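PDB 3G02: epoxide hydrolase from Aspergillus niger, which probably catalyses the hydrolysis of epoxides to vicinal diols, here as an enantioselective variant obtained by directed evolution. Local coordinates for residues A[67-72]-A[297-302]; A[166-171]-A[204-209]; A[172-177]-A[187-192]. The protein carries 9 engineered substitutions. All coordinates share one frame; numbering follows the deposited sequence.

Contact 1: residues A[67-72]-A[297-302]; sequences EKWLSE and EMVSLY
Trp69, on helix 59-71, reaches across to Ser300 and Val299 of helix 292-304 and carries this helix-helix contact alone from its side. The contact ties the amino-terminal helical region that precedes the alpha/beta-hydrolase sheet to the helical insertion between strands 209-214 and 340-345, which in related epoxide hydrolases forms the lid over the active site. Along residues 67-72, Glu67 comes first; its carbonyl takes the Ser71 N-H in the last helical turn, with Ser71 N and Glu67 O 2.9 Å apart. Trp69 points its CB toward residues 297-302, and a large indole suits the span, Trp69 CA and Ser300 CA being 9.3 Å apart. The indole is packed among Leu32 and Val36 of helix 26-38, Pro271 and Leu275 of helix 271-284, and the edge-to-face ring of Phe73. In this apolar setting its one polar atom needs a partner, and Trp69 NE1 donates to Ser300 OG at 3.0 Å. The bond is bent, with 132° at the hydrogen, and the oxygen is tilted 23° out of the ring plane. Serine is small enough to sit at the indole edge; with OG beside its own backbone N, anti to the carbonyl carbon (chi1 -63°), it reaches both Trp69 NE1 and the carbonyl of Leu296, one turn back. Leu70 follows, its apolar chain on Val36 and Arg37 of helix 26-38. The Trp69 and Val299 side chains cross at about a right angle, Val299 CG1 touching the benzo end of the indole 3.7 Å from Trp69 CH2.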
ATOM      1  N   GLU A  67     -12.848  18.819   5.970  1.00 13.38           N
ATOM      2  CA  GLU A  67     -13.737  19.940   6.270  1.00 14.34           C
ATOM      3  C   GLU A  67     -14.221  20.645   5.005  1.00 14.06           C
ATOM      4  O   GLU A  67     -15.413  20.950   4.876  1.00 14.13           O
ATOM      5  CB  GLU A  67     -13.067  20.934   7.220  1.00 14.86           C
ATOM      6  CG  GLU A  67     -13.662  20.919   8.619  1.00 18.81           C
ATOM      7  CD  GLU A  67     -15.153  21.231   8.622  1.00 21.65           C
ATOM      8  OE1 GLU A  67     -15.944  20.326   8.956  1.00 23.59           O
ATOM      9  OE2 GLU A  67     -15.537  22.372   8.275  1.00 25.02           O
ATOM     10  N   LYS A  68     -13.297  20.890   4.078  1.00 13.70           N
ATOM     11  CA  LYS A  68     -13.625  21.479   2.777  1.00 13.78           C
ATOM     12  C   LYS A  68     -14.622  20.615   2.005  1.00 13.46           C
ATOM     13  O   LYS A  68     -15.586  21.125   1.429  1.00 13.32           O
ATOM     14  CB  LYS A  68     -12.358  21.700   1.945  1.00 13.75           C
ATOM     15  CG  LYS A  68     -11.522  22.899   2.380  1.00 14.78           C
ATOM     16  CD  LYS A  68     -10.318  23.107   1.475  1.00 14.90           C
ATOM     17  CE  LYS A  68      -9.554  24.366   1.859  1.00 17.40           C
ATOM     18  NZ  LYS A  68      -8.300  24.510   1.066  1.00 19.67           N
ATOM     19  N   TRP A  69     -14.397  19.304   2.011  1.00 13.08           N
ATOM     20  CA  TRP A  69     -15.265  18.366   1.312  1.00 13.11           C
ATOM     21  C   TRP A  69     -16.690  18.407   1.868  1.00 14.01           C
ATOM     22  O   TRP A  69     -17.664  18.275   1.125  1.00 14.18           O
ATOM     23  CB  TRP A  69     -14.701  16.953   1.443  1.00 11.97           C
ATOM     24  CG  TRP A  69     -14.937  16.065   0.271  1.00 10.74           C
ATOM     25  CD1 TRP A  69     -15.739  16.306  -0.812  1.00 10.06           C
ATOM     26  CD2 TRP A  69     -14.376  14.766   0.073  1.00  9.73           C
ATOM     27  NE1 TRP A  69     -15.696  15.239  -1.678  1.00  9.33           N
ATOM     28  CE2 TRP A  69     -14.869  14.277  -1.155  1.00  9.47           C
ATOM     29  CE3 TRP A  69     -13.500  13.966   0.818  1.00  9.86           C
ATOM     30  CZ2 TRP A  69     -14.509  13.025  -1.658  1.00  9.97           C
ATOM     31  CZ3 TRP A  69     -13.147  12.723   0.324  1.00  9.94           C
ATOM     32  CH2 TRP A  69     -13.644  12.266  -0.903  1.00 10.18           C
ATOM     33  N   LEU A  70     -16.798  18.592   3.180  1.00 15.29           N
ATOM     34  CA  LEU A  70     -18.098  18.644   3.849  1.00 16.76           C
ATOM     35  C   LEU A  70     -18.839  19.974   3.699  1.00 17.52           C
ATOM     36  O   LEU A  70     -20.047  19.987   3.431  1.00 18.19           O
ATOM     37  CB  LEU A  70     -17.938  18.332   5.339  1.00 16.82           C
ATOM     38  CG  LEU A  70     -17.760  16.880   5.771  1.00 17.13           C
ATOM     39  CD1 LEU A  70     -17.317  16.824   7.226  1.00 18.25           C
ATOM     40  CD2 LEU A  70     -19.037  16.071   5.550  1.00 18.90           C
ATOM     41  N   SER A  71     -18.105  21.076   3.851  0.50 17.86           N
ATOM     42  CA  SER A  71     -18.702  22.408   4.018  0.50 18.20           C
ATOM     43  C   SER A  71     -18.568  23.353   2.817  0.50 18.46           C
ATOM     44  O   SER A  71     -19.278  24.361   2.738  0.50 18.45           O
ATOM     45  CB  SER A  71     -18.124  23.084   5.268  0.50 18.22           C
ATOM     46  OG  SER A  71     -18.355  22.304   6.425  0.50 18.62           O
ATOM     47  N   GLU A  72     -17.663  23.037   1.894  1.00 18.53           N
ATOM     48  CA  GLU A  72     -17.425  23.888   0.723  1.00 18.93           C
ATOM     49  C   GLU A  72     -17.710  23.218  -0.625  1.00 18.25           C
ATOM     50  O   GLU A  72     -18.220  23.862  -1.544  1.00 18.79           O
ATOM     51  CB  GLU A  72     -15.998  24.454   0.752  1.00 19.01           C
ATOM     52  CG  GLU A  72     -15.734  25.428   1.905  1.00 20.74           C
ATOM     53  CD  GLU A  72     -14.274  25.846   2.035  1.00 21.01           C
ATOM     54  OE1 GLU A  72     -13.904  26.348   3.119  1.00 24.42           O
ATOM     55  OE2 GLU A  72     -13.492  25.682   1.071  1.00 24.30           O
ATOM     56  N   GLU A 297     -12.494  17.270  -6.695  1.00  9.10           N
ATOM     57  CA  GLU A 297     -13.211  16.894  -7.912  1.00  9.82           C
ATOM     58  C   GLU A 297     -12.763  15.527  -8.427  1.00  9.09           C
ATOM     59  O   GLU A 297     -13.590  14.659  -8.714  1.00  9.03           O
ATOM     60  CB  GLU A 297     -13.006  17.942  -9.016  1.00  9.81           C
ATOM     61  CG  GLU A 297     -13.772  19.240  -8.801  1.00 11.10           C
ATOM     62  CD  GLU A 297     -13.380  20.341  -9.778  1.00 11.70           C
ATOM     63  OE1 GLU A 297     -12.422  20.166 -10.561  1.00 13.08           O
ATOM     64  OE2 GLU A 297     -14.053  21.392  -9.764  1.00 15.68           O
ATOM     65  N   MET A 298     -11.450  15.340  -8.546  1.00  9.04           N
ATOM     66  CA  MET A 298     -10.901  14.099  -9.101  1.00  9.01           C
ATOM     67  C   MET A 298     -11.181  12.899  -8.210  1.00  8.24           C
ATOM     68  O   MET A 298     -11.534  11.824  -8.693  1.00  8.03           O
ATOM     69  CB  MET A 298      -9.396  14.218  -9.357  1.00  9.85           C
ATOM     70  CG  MET A 298      -8.998  15.305 -10.352  1.00 10.89           C
ATOM     71  SD  MET A 298      -9.943  15.296 -11.896  1.00 14.83           S
ATOM     72  CE  MET A 298      -8.843  16.249 -12.957  1.00 13.84           C
ATOM     73  N   VAL A 299     -11.016  13.090  -6.905  1.00  7.73           N
ATOM     74  CA  VAL A 299     -11.279  12.023  -5.944  1.00  7.65           C
ATOM     75  C   VAL A 299     -12.774  11.683  -5.889  1.00  7.68           C
ATOM     76  O   VAL A 299     -13.142  10.507  -5.874  1.00  8.03           O
ATOM     77  CB  VAL A 299     -10.702  12.355  -4.542  1.00  7.72           C
ATOM     78  CG1 VAL A 299     -11.139  11.334  -3.507  1.00  7.29           C
ATOM     79  CG2 VAL A 299      -9.172  12.411  -4.595  1.00  8.17           C
ATOM     80  N   SER A 300     -13.628  12.707  -5.882  1.00  7.72           N
ATOM     81  CA  SER A 300     -15.077  12.485  -5.899  1.00  7.70           C
ATOM     82  C   SER A 300     -15.506  11.740  -7.156  1.00  7.58           C
ATOM     83  O   SER A 300     -16.333  10.836  -7.087  1.00  7.69           O
ATOM     84  CB  SER A 300     -15.839  13.808  -5.787  1.00  7.50           C
ATOM     85  OG  SER A 300     -15.558  14.443  -4.552  1.00  8.31           O
ATOM     86  N   LEU A 301     -14.927  12.111  -8.298  1.00  7.81           N
ATOM     87  CA  LEU A 301     -15.191  11.431  -9.562  1.00  8.13           C
ATOM     88  C   LEU A 301     -14.848   9.944  -9.472  1.00  7.76           C
ATOM     89  O   LEU A 301     -15.646   9.095  -9.867  1.00  8.11           O
ATOM     90  CB  LEU A 301     -14.410  12.103 -10.694  1.00  8.23           C
ATOM     91  CG  LEU A 301     -14.436  11.457 -12.082  1.00  9.10           C
ATOM     92  CD1 LEU A 301     -15.853  11.392 -12.662  1.00 10.23           C
ATOM     93  CD2 LEU A 301     -13.489  12.205 -13.010  1.00  8.99           C
ATOM     94  N   TYR A 302     -13.666   9.638  -8.940  1.00  7.48           N
ATOM     95  CA  TYR A 302     -13.276   8.243  -8.715  1.00  7.31           C
ATOM     96  C   TYR A 302     -14.227   7.530  -7.756  1.00  7.44           C
ATOM     97  O   TYR A 302     -14.616   6.379  -7.993  1.00  7.44           O
ATOM     98  CB  TYR A 302     -11.847   8.166  -8.172  1.00  7.38           C
ATOM     99  CG  TYR A 302     -10.791   7.914  -9.221  1.00  7.10           C
ATOM    100  CD1 TYR A 302     -10.718   8.694 -10.378  1.00  8.11           C
ATOM    101  CD2 TYR A 302      -9.841   6.905  -9.047  1.00  7.76           C
ATOM    102  CE1 TYR A 302      -9.739   8.464 -11.341  1.00  8.04           C
ATOM    103  CE2 TYR A 302      -8.858   6.674  -9.997  1.00  7.54           C
ATOM    104  CZ  TYR A 302      -8.811   7.458 -11.140  1.00  6.54           C
ATOM    105  OH  TYR A 302      -7.836   7.220 -12.075  1.00  6.52           O
TER

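Contact 2: residues A[166-171]-A[204-209]; sequences GLMDNA and VGFDAC
Met168 swings CG anti to its backbone N (chi1 -172°) and then bends at both following torsions, a folded path that sets SD against the phenyl ring of Phe206. Phe206 answers with CG beside its own N and anti to its carbonyl carbon (chi1 -69°), which sends the ring out to the start of helix 167-180. Sulfur and ring form a Met-aromatic contact of the edge type. Met168 SD lies 5.1 Å from the centroid of the Phe206 ring and 79° off its normal, and the nearest ring atom is Phe206 CE1, 3.8 Å from Met168 SD. The same corner of the ring meets the next helical turn, where Ala171 CB is 3.9 Å from Phe206 CE1. A methyl is well suited here, since it lets the ring come close to the helix backbone, with Phe206 CZ 4.1 Å from Ala171 C. The flexible methionine suits the more exposed side, where it also touches Leu201 of helix 194-205.

The helix that offers these groups is fixed at its start. Gly166 is the N-cap, and Asp169 OD2 accepts from Gly166 N at 2.9 Å, through its anti lone pair. Asn170 ND2 donates to Gly166 O at 3.0 Å from above the carbonyl plane, joining the Asn170 N-H on that oxygen; its other partner is His313. Across the contact, Phe206 is the first residue beyond helix 194-205 and opens a type I turn that leads into strand 209-214. Since no hydrogen bond crosses between the segments, the join is one of dispersion, to which the sulfur probably adds a weak electrostatic pull on the positively polarised hydrogens of the ring edge.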
ATOM      1  N   GLY A 166      -5.421  -7.074 -19.496  1.00 12.50           N
ATOM      2  CA  GLY A 166      -4.112  -6.441 -19.387  1.00 11.96           C
ATOM      3  C   GLY A 166      -3.924  -5.274 -20.329  1.00 11.48           C
ATOM      4  O   GLY A 166      -4.889  -4.755 -20.891  1.00 11.03           O
ATOM      5  N   LEU A 167      -2.669  -4.880 -20.504  1.00 11.48           N
ATOM      6  CA  LEU A 167      -2.325  -3.708 -21.302  1.00 11.52           C
ATOM      7  C   LEU A 167      -2.663  -3.875 -22.784  1.00 11.79           C
ATOM      8  O   LEU A 167      -3.160  -2.940 -23.408  1.00 11.98           O
ATOM      9  CB  LEU A 167      -0.855  -3.323 -21.097  1.00 11.69           C
ATOM     10  CG  LEU A 167      -0.507  -2.824 -19.686  1.00 11.90           C
ATOM     11  CD1 LEU A 167       0.961  -3.022 -19.357  1.00 13.49           C
ATOM     12  CD2 LEU A 167      -0.915  -1.363 -19.509  1.00 11.89           C
ATOM     13  N   MET A 168      -2.422  -5.066 -23.329  1.00 12.36           N
ATOM     14  CA  MET A 168      -2.758  -5.345 -24.728  1.00 12.75           C
ATOM     15  C   MET A 168      -4.262  -5.275 -24.973  1.00 12.48           C
ATOM     16  O   MET A 168      -4.711  -4.795 -26.017  1.00 12.20           O
ATOM     17  CB  MET A 168      -2.214  -6.710 -25.162  1.00 13.39           C
ATOM     18  CG  MET A 168      -2.348  -6.990 -26.659  1.00 15.94           C
ATOM     19  SD  MET A 168      -1.443  -5.804 -27.682  1.00 20.79           S
ATOM     20  CE  MET A 168       0.251  -6.217 -27.286  1.00 20.56           C
ATOM     21  N   ASP A 169      -5.038  -5.753 -24.003  1.00 12.03           N
ATOM     22  CA  ASP A 169      -6.493  -5.678 -24.066  1.00 12.05           C
ATOM     23  C   ASP A 169      -6.973  -4.227 -24.104  1.00 11.71           C
ATOM     24  O   ASP A 169      -7.891  -3.886 -24.853  1.00 11.72           O
ATOM     25  CB  ASP A 169      -7.115  -6.399 -22.871  1.00 12.61           C
ATOM     26  CG  ASP A 169      -6.866  -7.895 -22.890  1.00 14.11           C
ATOM     27  OD1 ASP A 169      -7.134  -8.542 -23.925  1.00 16.85           O
ATOM     28  OD2 ASP A 169      -6.407  -8.429 -21.859  1.00 15.00           O
ATOM     29  N   ASN A 170      -6.345  -3.381 -23.289  1.00 11.05           N
ATOM     30  CA  ASN A 170      -6.624  -1.952 -23.305  1.00 10.87           C
ATOM     31  C   ASN A 170      -6.336  -1.334 -24.669  1.00 10.65           C
ATOM     32  O   ASN A 170      -7.144  -0.557 -25.190  1.00 10.69           O
ATOM     33  CB  ASN A 170      -5.822  -1.232 -22.217  1.00 10.55           C
ATOM     34  CG  ASN A 170      -6.529  -1.229 -20.870  1.00 10.93           C
ATOM     35  OD1 ASN A 170      -7.162  -0.244 -20.502  1.00 11.10           O
ATOM     36  ND2 ASN A 170      -6.423  -2.329 -20.132  1.00 10.68           N
ATOM     37  N   ALA A 171      -5.185  -1.692 -25.238  1.00 10.79           N
ATOM     38  CA  ALA A 171      -4.783  -1.219 -26.564  1.00 11.32           C
ATOM     39  C   ALA A 171      -5.792  -1.641 -27.629  1.00 11.59           C
ATOM     40  O   ALA A 171      -6.207  -0.829 -28.458  1.00 11.54           O
ATOM     41  CB  ALA A 171      -3.390  -1.717 -26.909  1.00 11.30           C
ATOM     42  N   VAL A 204       3.461  -0.179 -31.769  1.00 15.95           N
ATOM     43  CA  VAL A 204       4.200  -1.403 -32.088  1.00 16.25           C
ATOM     44  C   VAL A 204       3.402  -2.390 -32.951  1.00 16.65           C
ATOM     45  O   VAL A 204       3.937  -2.947 -33.918  1.00 16.79           O
ATOM     46  CB  VAL A 204       4.704  -2.095 -30.787  1.00 16.42           C
ATOM     47  CG1 VAL A 204       5.228  -3.505 -31.061  1.00 16.60           C
ATOM     48  CG2 VAL A 204       5.780  -1.247 -30.124  1.00 16.24           C
ATOM     49  N   GLY A 205       2.130  -2.590 -32.618  1.00 16.60           N
ATOM     50  CA  GLY A 205       1.382  -3.723 -33.160  1.00 16.97           C
ATOM     51  C   GLY A 205       0.087  -3.462 -33.899  1.00 17.12           C
ATOM     52  O   GLY A 205      -0.533  -4.399 -34.407  1.00 17.43           O
ATOM     53  N   PHE A 206      -0.328  -2.200 -33.977  1.00 16.93           N
ATOM     54  CA  PHE A 206      -1.612  -1.864 -34.582  1.00 17.07           C
ATOM     55  C   PHE A 206      -1.419  -0.989 -35.818  1.00 17.44           C
ATOM     56  O   PHE A 206      -0.939   0.144 -35.724  1.00 17.39           O
ATOM     57  CB  PHE A 206      -2.540  -1.204 -33.550  1.00 16.97           C
ATOM     58  CG  PHE A 206      -3.005  -2.144 -32.461  1.00 16.42           C
ATOM     59  CD1 PHE A 206      -2.169  -2.466 -31.392  1.00 16.77           C
ATOM     60  CD2 PHE A 206      -4.276  -2.706 -32.506  1.00 16.25           C
ATOM     61  CE1 PHE A 206      -2.595  -3.333 -30.387  1.00 16.93           C
ATOM     62  CE2 PHE A 206      -4.711  -3.571 -31.501  1.00 16.74           C
ATOM     63  CZ  PHE A 206      -3.865  -3.885 -30.444  1.00 16.29           C
ATOM     64  N   ASP A 207      -1.783  -1.535 -36.977  1.00 17.80           N
ATOM     65  CA  ASP A 207      -1.508  -0.891 -38.263  1.00 18.09           C
ATOM     66  C   ASP A 207      -2.163   0.475 -38.431  1.00 17.64           C
ATOM     67  O   ASP A 207      -1.594   1.358 -39.076  1.00 17.59           O
ATOM     68  CB  ASP A 207      -1.915  -1.803 -39.422  1.00 18.58           C
ATOM     69  CG  ASP A 207      -0.967  -2.971 -39.608  1.00 20.08           C
ATOM     70  OD1 ASP A 207      -1.271  -3.840 -40.453  1.00 22.49           O
ATOM     71  OD2 ASP A 207       0.076  -3.028 -38.922  1.00 21.76           O
ATOM     72  N   ALA A 208      -3.351   0.638 -37.853  1.00 17.16           N
ATOM     73  CA  ALA A 208      -4.096   1.892 -37.944  1.00 16.62           C
ATOM     74  C   ALA A 208      -3.428   3.019 -37.154  1.00 16.31           C
ATOM     75  O   ALA A 208      -3.623   4.192 -37.460  1.00 16.20           O
ATOM     76  CB  ALA A 208      -5.530   1.697 -37.496  1.00 16.84           C
ATOM     77  N   CYS A 209      -2.649   2.663 -36.135  1.00 15.67           N
ATOM     78  CA  CYS A 209      -1.871   3.657 -35.400  1.00 15.53           C
ATOM     79  C   CYS A 209      -0.658   4.051 -36.231  1.00 15.49           C
ATOM     80  O   CYS A 209       0.202   3.216 -36.503  1.00 15.73           O
ATOM     81  CB  CYS A 209      -1.434   3.109 -34.042  1.00 15.39           C
ATOM     82  SG  CYS A 209      -0.453   4.281 -33.081  1.00 15.26           S
TER

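Contact 3: residues A[172-177]-A[187-192]; sequences RVVDQL and YIIQGG
Tyr187 OH donates to Asp175 OD1 at 2.7 Å, a short bond between strand 187-191 and helix 167-180. This helix is the connection of a beta-alpha-beta crossover in the alpha/beta-hydrolase sheet, joining strand 143-148 to the parallel strand 187-191 with strand 110-115 lying between them. Tyrosine suits the strand position because its long ring carries a hydroxyl right up to the helix: with CG set between the backbone N and the carbonyl carbon (chi1 59°), the ring reaches toward the helix and OH meets the anti lone pair of Asp175 OD1. Carboxylate and ring planes are turned 48° apart. The other oxygen, OD2, forms a salt bridge with Lys179 one turn on, so this buried carboxylate is held at both oxygens and its negative charge is probably stabilised. Strand 187-191 runs into the Gly191-Asp193-Gly195 sequence of a probable nucleophile elbow, Asp193 being the predicted nucleophile, whose side chain is about 12 Å from that of Ile189. Leu202 of helix 194-205 packs on Val174, Asp175, Tyr187 and Ile189 alike. Branched apolar residues suit the layer between helix and sheet, where Val174 CG1 lies 4.3 Å from Ile189 CD1.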
ATOM      1  N   ARG A 172      -6.205  -2.905 -27.587  1.00 11.95           N
ATOM      2  CA  ARG A 172      -7.181  -3.416 -28.544  1.00 12.53           C
ATOM      3  C   ARG A 172      -8.509  -2.646 -28.470  1.00 12.36           C
ATOM      4  O   ARG A 172      -9.123  -2.352 -29.497  1.00 12.66           O
ATOM      5  CB  ARG A 172      -7.397  -4.917 -28.337  1.00 12.51           C
ATOM      6  CG  ARG A 172      -8.228  -5.589 -29.430  1.00 13.58           C
ATOM      7  CD  ARG A 172      -8.445  -7.072 -29.148  1.00 13.98           C
ATOM      8  NE  ARG A 172      -9.151  -7.281 -27.886  1.00 15.59           N
ATOM      9  CZ  ARG A 172      -8.585  -7.721 -26.764  1.00 16.17           C
ATOM     10  NH1 ARG A 172      -7.291  -8.023 -26.737  1.00 16.70           N
ATOM     11  NH2 ARG A 172      -9.319  -7.856 -25.669  1.00 16.85           N
ATOM     12  N   VAL A 173      -8.936  -2.304 -27.256  1.00 12.08           N
ATOM     13  CA  VAL A 173     -10.148  -1.503 -27.054  1.00 11.99           C
ATOM     14  C   VAL A 173     -10.016  -0.095 -27.656  1.00 12.02           C
ATOM     15  O   VAL A 173     -10.936   0.385 -28.320  1.00 12.08           O
ATOM     16  CB  VAL A 173     -10.544  -1.426 -25.554  1.00 11.99           C
ATOM     17  CG1 VAL A 173     -11.641  -0.391 -25.323  1.00 12.67           C
ATOM     18  CG2 VAL A 173     -10.996  -2.799 -25.055  1.00 12.47           C
ATOM     19  N   VAL A 174      -8.880   0.559 -27.420  1.00 11.99           N
ATOM     20  CA  VAL A 174      -8.646   1.904 -27.957  1.00 12.03           C
ATOM     21  C   VAL A 174      -8.624   1.877 -29.488  1.00 12.36           C
ATOM     22  O   VAL A 174      -9.270   2.705 -30.136  1.00 12.30           O
ATOM     23  CB  VAL A 174      -7.353   2.539 -27.388  1.00 11.89           C
ATOM     24  CG1 VAL A 174      -7.039   3.867 -28.077  1.00 11.93           C
ATOM     25  CG2 VAL A 174      -7.482   2.758 -25.885  1.00 12.11           C
ATOM     26  N   ASP A 175      -7.904   0.911 -30.052  1.00 12.82           N
ATOM     27  CA  ASP A 175      -7.836   0.745 -31.505  1.00 13.22           C
ATOM     28  C   ASP A 175      -9.227   0.510 -32.099  1.00 13.52           C
ATOM     29  O   ASP A 175      -9.576   1.098 -33.128  1.00 13.65           O
ATOM     30  CB  ASP A 175      -6.888  -0.396 -31.876  1.00 13.45           C
ATOM     31  CG  ASP A 175      -6.876  -0.689 -33.368  1.00 14.14           C
ATOM     32  OD1 ASP A 175      -6.276   0.097 -34.133  1.00 15.70           O
ATOM     33  OD2 ASP A 175      -7.452  -1.724 -33.763  1.00 15.39           O
ATOM     34  N   GLN A 176     -10.024  -0.335 -31.446  1.00 13.68           N
ATOM     35  CA  GLN A 176     -11.385  -0.611 -31.909  1.00 14.15           C
ATOM     36  C   GLN A 176     -12.263   0.641 -31.861  1.00 14.22           C
ATOM     37  O   GLN A 176     -13.056   0.888 -32.773  1.00 14.11           O
ATOM     38  CB  GLN A 176     -12.025  -1.752 -31.106  1.00 14.36           C
ATOM     39  CG  GLN A 176     -13.303  -2.317 -31.734  1.00 16.25           C
ATOM     40  CD  GLN A 176     -13.109  -2.761 -33.180  1.00 18.15           C
ATOM     41  OE1 GLN A 176     -12.246  -3.587 -33.480  1.00 20.70           O
ATOM     42  NE2 GLN A 176     -13.913  -2.205 -34.083  1.00 20.03           N
ATOM     43  N   LEU A 177     -12.117   1.432 -30.801  1.00 13.67           N
ATOM     44  CA  LEU A 177     -12.856   2.681 -30.679  1.00 13.54           C
ATOM     45  C   LEU A 177     -12.549   3.602 -31.853  1.00 13.21           C
ATOM     46  O   LEU A 177     -13.466   4.141 -32.475  1.00 13.32           O
ATOM     47  CB  LEU A 177     -12.528   3.379 -29.353  1.00 13.26           C
ATOM     48  CG  LEU A 177     -13.095   4.791 -29.166  1.00 13.66           C
ATOM     49  CD1 LEU A 177     -14.618   4.795 -29.129  1.00 13.46           C
ATOM     50  CD2 LEU A 177     -12.523   5.423 -27.902  1.00 13.68           C
ATOM     51  N   TYR A 187      -4.666   6.887 -37.374  1.00 15.10           N
ATOM     52  CA  TYR A 187      -4.811   7.810 -36.251  1.00 14.58           C
ATOM     53  C   TYR A 187      -3.484   7.963 -35.520  1.00 14.10           C
ATOM     54  O   TYR A 187      -2.569   7.155 -35.695  1.00 14.32           O
ATOM     55  CB  TYR A 187      -5.913   7.355 -35.283  1.00 14.35           C
ATOM     56  CG  TYR A 187      -5.695   5.985 -34.674  1.00 14.50           C
ATOM     57  CD1 TYR A 187      -4.878   5.817 -33.552  1.00 13.48           C
ATOM     58  CD2 TYR A 187      -6.309   4.859 -35.212  1.00 14.03           C
ATOM     59  CE1 TYR A 187      -4.674   4.559 -32.992  1.00 13.77           C
ATOM     60  CE2 TYR A 187      -6.120   3.598 -34.652  1.00 14.22           C
ATOM     61  CZ  TYR A 187      -5.300   3.459 -33.547  1.00 14.23           C
ATOM     62  OH  TYR A 187      -5.104   2.214 -32.997  1.00 14.21           O
ATOM     63  N   ILE A 188      -3.398   9.010 -34.700  1.00 13.74           N
ATOM     64  CA  ILE A 188      -2.233   9.264 -33.864  1.00 13.55           C
ATOM     65  C   ILE A 188      -2.637   9.085 -32.401  1.00 12.77           C
ATOM     66  O   ILE A 188      -3.780   9.359 -32.030  1.00 12.81           O
ATOM     67  CB  ILE A 188      -1.668  10.688 -34.104  1.00 13.29           C
ATOM     68  CG1 ILE A 188      -1.171  10.815 -35.549  1.00 13.92           C
ATOM     69  CG2 ILE A 188      -0.540  11.016 -33.120  1.00 13.85           C
ATOM     70  CD1 ILE A 188      -0.759  12.216 -35.942  1.00 14.31           C
ATOM     71  N   ILE A 189      -1.696   8.602 -31.593  1.00 12.50           N
ATOM     72  CA  ILE A 189      -1.896   8.473 -30.150  1.00 12.43           C
ATOM     73  C   ILE A 189      -1.030   9.476 -29.400  1.00 11.95           C
ATOM     74  O   ILE A 189       0.158   9.610 -29.683  1.00 12.29           O
ATOM     75  CB  ILE A 189      -1.565   7.041 -29.654  1.00 12.43           C
ATOM     76  CG1 ILE A 189      -2.534   6.017 -30.257  1.00 13.00           C
ATOM     77  CG2 ILE A 189      -1.576   6.965 -28.114  1.00 12.61           C
ATOM     78  CD1 ILE A 189      -4.005   6.232 -29.891  1.00 13.15           C
ATOM     79  N   GLN A 190      -1.648  10.180 -28.452  1.00 11.51           N
ATOM     80  CA  GLN A 190      -0.933  10.960 -27.454  1.00 11.00           C
ATOM     81  C   GLN A 190      -1.164  10.224 -26.140  1.00 10.51           C
ATOM     82  O   GLN A 190      -2.295   9.867 -25.825  1.00 10.38           O
ATOM     83  CB  GLN A 190      -1.502  12.380 -27.365  1.00 10.97           C
ATOM     84  CG  GLN A 190      -0.539  13.428 -26.797  1.00 11.15           C
ATOM     85  CD  GLN A 190      -0.196  13.207 -25.334  1.00 11.19           C
ATOM     86  OE1 GLN A 190       0.977  13.105 -24.965  1.00 12.01           O
ATOM     87  NE2 GLN A 190      -1.219  13.136 -24.495  1.00 10.14           N
ATOM     88  N   GLY A 191      -0.093   9.964 -25.400  1.00  9.86           N
ATOM     89  CA  GLY A 191      -0.217   9.233 -24.143  1.00  9.55           C
ATOM     90  C   GLY A 191       0.709   9.702 -23.046  1.00  9.01           C
ATOM     91  O   GLY A 191       1.807  10.202 -23.303  1.00  9.26           O
ATOM     92  N   GLY A 192       0.237   9.551 -21.812  1.00  8.60           N
ATOM     93  CA  GLY A 192       1.039   9.747 -20.611  1.00  8.51           C
ATOM     94  C   GLY A 192       0.724   8.627 -19.640  1.00  8.28           C
ATOM     95  O   GLY A 192      -0.286   7.935 -19.795  1.00  8.12           O
TER

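Contacts 2 and 3 are neighbours, their centres 7 Å apart, and both use helix 167-180: contact 2 its first turns, contact 3 the turns that follow. They also touch directly, as Phe206 packs on Asp175 and the Ala208 carbonyl probably accepts the Tyr187 N-H just before strand 209-214, which pairs with strand 187-191. Contact 3 joins the helix to strand 187-191, and contact 2 joins it to the loop after helix 194-205; between these two partners in the chain lies the turn with the predicted nucleophile. Contact 1 lies across the chain's centre, 35 and 31 Å from them between centres. Its segments precede and follow theirs, joining amino-terminal region to helical insertion, away from their core.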